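Local coordinates for putative tetR-family transcriptional regulatory protein (Streptomyces coelicolor, PDB 2DG8) that probably binds DNA as a TetR-family transcriptional regulator through its N-terminal helix-turn-helix, with a helical C-terminal domain that pairs two chains, at the interface of chains A and B. Residues are numbered along the deposited sequence; one frame, centred on the assembly and turned at random. Chains: chain A/B, putative tetR-family transcriptional regulatory protein.

The interface of chains A and B. Residues chain A 111, 114-115, 121-122, 124-125, 128; chain B 157, 159-162.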
loop_
_atom_site.group_PDB
_atom_site.type_symbol
_atom_site.label_atom_id
_atom_site.label_comp_id
_atom_site.label_asym_id
_atom_site.label_seq_id
_atom_site.Cartn_x
_atom_site.Cartn_y
_atom_site.Cartn_z
ATOM N N TYR A 111 -1.427 -3.299 -5.821
ATOM C CA TYR A 111 -0.703 -3.917 -4.710
ATOM C C TYR A 111 -1.438 -5.131 -4.138
ATOM O O TYR A 111 -0.806 -6.117 -3.765
ATOM C CB TYR A 111 -0.458 -2.887 -3.601
ATOM C CG TYR A 111 0.558 -1.832 -3.961
ATOM C CD1 TYR A 111 0.765 -0.726 -3.141
ATOM C CD2 TYR A 111 1.322 -1.942 -5.122
ATOM C CE1 TYR A 111 1.708 0.245 -3.472
ATOM C CE2 TYR A 111 2.256 -0.987 -5.458
ATOM C CZ TYR A 111 2.448 0.102 -4.635
ATOM O OH TYR A 111 3.380 1.041 -4.982
ATOM N N ALA A 114 -1.037 -7.951 -6.700
ATOM C CA ALA A 114 0.310 -8.508 -6.640
ATOM C C ALA A 114 0.515 -9.327 -5.363
ATOM O O ALA A 114 1.250 -10.311 -5.364
ATOM C CB ALA A 114 1.351 -7.390 -6.726
ATOM N N ALA A 115 -0.128 -8.921 -4.274
ATOM C CA ALA A 115 0.001 -9.655 -3.017
ATOM C C ALA A 115 -0.630 -11.038 -3.159
ATOM O O ALA A 115 -0.060 -12.046 -2.725
ATOM C CB ALA A 115 -0.681 -8.898 -1.900
ATOM N N ARG A 121 3.597 -9.605 -9.484
ATOM C CA ARG A 121 4.705 -8.918 -8.836
ATOM C C ARG A 121 5.751 -8.555 -9.885
ATOM O O ARG A 121 6.686 -7.795 -9.614
ATOM C CB ARG A 121 5.298 -9.784 -7.728
ATOM C CG ARG A 121 4.327 -9.949 -6.577
ATOM C CD ARG A 121 4.874 -10.780 -5.446
ATOM N NE ARG A 121 3.793 -11.187 -4.551
ATOM C CZ ARG A 121 3.923 -12.072 -3.572
ATOM N NH1 ARG A 121 2.880 -12.375 -2.814
ATOM N NH2 ARG A 121 5.097 -12.655 -3.351
ATOM N N GLU A 122 5.586 -9.104 -11.086
ATOM C CA GLU A 122 6.478 -8.779 -12.199
ATOM C C GLU A 122 6.188 -7.319 -12.540
ATOM O O GLU A 122 7.074 -6.567 -12.948
ATOM C CB GLU A 122 6.158 -9.630 -13.432
ATOM C CG GLU A 122 6.705 -11.037 -13.402
ATOM C CD GLU A 122 6.278 -11.842 -14.618
ATOM O OE1 GLU A 122 6.394 -11.321 -15.749
ATOM O OE2 GLU A 122 5.832 -12.994 -14.440
ATOM N N THR A 124 4.851 -4.948 -10.329
ATOM C CA THR A 124 5.356 -4.086 -9.269
ATOM C C THR A 124 6.885 -4.032 -9.276
ATOM O O THR A 124 7.479 -2.985 -9.009
ATOM C CB THR A 124 4.825 -4.536 -7.880
ATOM O OG1 THR A 124 4.956 -5.954 -7.743
ATOM C CG2 THR A 124 3.354 -4.167 -7.732
ATOM N N HIS A 125 7.526 -5.149 -9.610
ATOM C CA HIS A 125 8.989 -5.201 -9.649
ATOM C C HIS A 125 9.515 -4.261 -10.737
ATOM O O HIS A 125 10.482 -3.526 -10.528
ATOM C CB HIS A 125 9.473 -6.624 -9.945
ATOM C CG HIS A 125 10.945 -6.816 -9.739
ATOM N ND1 HIS A 125 11.478 -7.294 -8.559
ATOM C CD2 HIS A 125 11.999 -6.576 -10.555
ATOM C CE1 HIS A 125 12.793 -7.342 -8.658
ATOM N NE2 HIS A 125 13.136 -6.910 -9.861
ATOM N N MET A 128 8.962 -0.591 -9.608
ATOM C CA MET A 128 9.988 -0.139 -8.673
ATOM C C MET A 128 11.322 0.112 -9.369
ATOM O O MET A 128 12.050 1.034 -9.013
ATOM C CB MET A 128 10.182 -1.167 -7.556
ATOM C CG MET A 128 8.993 -1.312 -6.624
ATOM S SD MET A 128 9.338 -2.471 -5.279
ATOM C CE MET A 128 9.053 -4.023 -6.073
ATOM N N HIS B 157 7.817 -2.876 -0.217
ATOM C CA HIS B 157 8.774 -3.160 -1.283
ATOM C C HIS B 157 9.376 -4.567 -1.206
ATOM O O HIS B 157 9.638 -5.184 -2.238
ATOM C CB HIS B 157 9.883 -2.106 -1.313
ATOM C CG HIS B 157 9.482 -0.845 -2.011
ATOM N ND1 HIS B 157 10.384 0.145 -2.335
ATOM C CD2 HIS B 157 8.287 -0.438 -2.498
ATOM C CE1 HIS B 157 9.764 1.103 -3.001
ATOM N NE2 HIS B 157 8.491 0.775 -3.113
ATOM N N ALA B 159 7.824 -7.208 0.140
ATOM C CA ALA B 159 6.709 -8.114 -0.158
ATOM C C ALA B 159 6.265 -8.215 -1.617
ATOM O O ALA B 159 5.929 -9.299 -2.085
ATOM C CB ALA B 159 5.498 -7.753 0.714
ATOM N N LEU B 160 6.257 -7.098 -2.333
ATOM C CA LEU B 160 5.806 -7.108 -3.722
ATOM C C LEU B 160 6.918 -7.154 -4.761
ATOM O O LEU B 160 6.702 -6.852 -5.940
ATOM C CB LEU B 160 4.911 -5.895 -3.978
ATOM C CG LEU B 160 3.632 -5.846 -3.141
ATOM C CD1 LEU B 160 2.767 -4.692 -3.616
ATOM C CD2 LEU B 160 2.877 -7.165 -3.268
ATOM N N ALA B 161 8.112 -7.534 -4.330
ATOM C CA ALA B 161 9.240 -7.624 -5.247
ATOM C C ALA B 161 9.375 -9.074 -5.665
ATOM O O ALA B 161 8.796 -9.960 -5.039
ATOM C CB ALA B 161 10.516 -7.165 -4.558
ATOM N N ARG B 162 10.124 -9.314 -6.733
ATOM C CA ARG B 162 10.349 -10.676 -7.180
ATOM C C ARG B 162 11.463 -11.187 -6.280
ATOM O O ARG B 162 11.439 -12.330 -5.829
ATOM C CB ARG B 162 10.756 -10.688 -8.654
ATOM C CG ARG B 162 9.628 -10.208 -9.567
ATOM C CD ARG B 162 10.073 -10.070 -11.003
ATOM N NE ARG B 162 10.464 -11.352 -11.574
ATOM C CZ ARG B 162 10.887 -11.509 -12.823
ATOM N NH1 ARG B 162 11.224 -12.714 -13.265
ATOM N NH2 ARG B 162 10.976 -10.460 -13.632
#
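Helix 141-159 of chain B runs out at B:Ala159, and the loop that follows, B:Leu160 to B:Arg162, drops into the angle between helices 101-116 and 121-135 of chain A. B:Leu160 is the plug. Its CD1 methyl lies against the ring of A:Tyr111, 3.5 Å from CD2, the two side chains crossing at about a right angle, while the CD2 methyl turns to the CB of A:Ala114, 3.8 Å away, and to A:Ala115. The backbone carbonyl of the same leucine is taken by A:Thr124: the hydroxyl OG1 sits in the crowded position between backbone N and carbonyl carbon (chi1 46°) and donates to B:Leu160 O at 2.7 Å, in the carbonyl plane.

Two residues on, the backbone N of B:Arg162 gives a nearly straight hydrogen bond, 3.0 Å, to ND1 of A:His125, somewhat tilted from the ring plane. A:His125 has CG anti to its backbone N (chi1 -169°), and the B:Arg162 chain, bent at chi3, lays its CD over the imidazole face, 4.0 Å from the ring centroid. ND1 accepting here makes it likely that any single ring proton sits on NE2. One turn on from A:His125 in helix 121-135, the sulfur SD of A:Met128 rests on a face of the B:His157 ring, 3.6 Å from CD2, and the bend at chi3 of the methionine brings its CE methyl to CA of B:Ala161.

A:Arg121 reaches back within its own chain, extended from CG to NE: NE donates to A:Ala114 O at 2.8 Å and NH1 to A:Ala115 O, bonds that lie close to the guanidinium plane and fix its rotation, leaving one face turned to B:Ala159 O. An alanine here would lose both bonds and the flat group over B:Ala159 O, and would probably loosen the join between the end of helix 101-116 and the start of helix 121-135. Repeated by the two-fold, this loop-in-groove fit probably helps hold together the dimer that TetR-family regulators use to bind DNA.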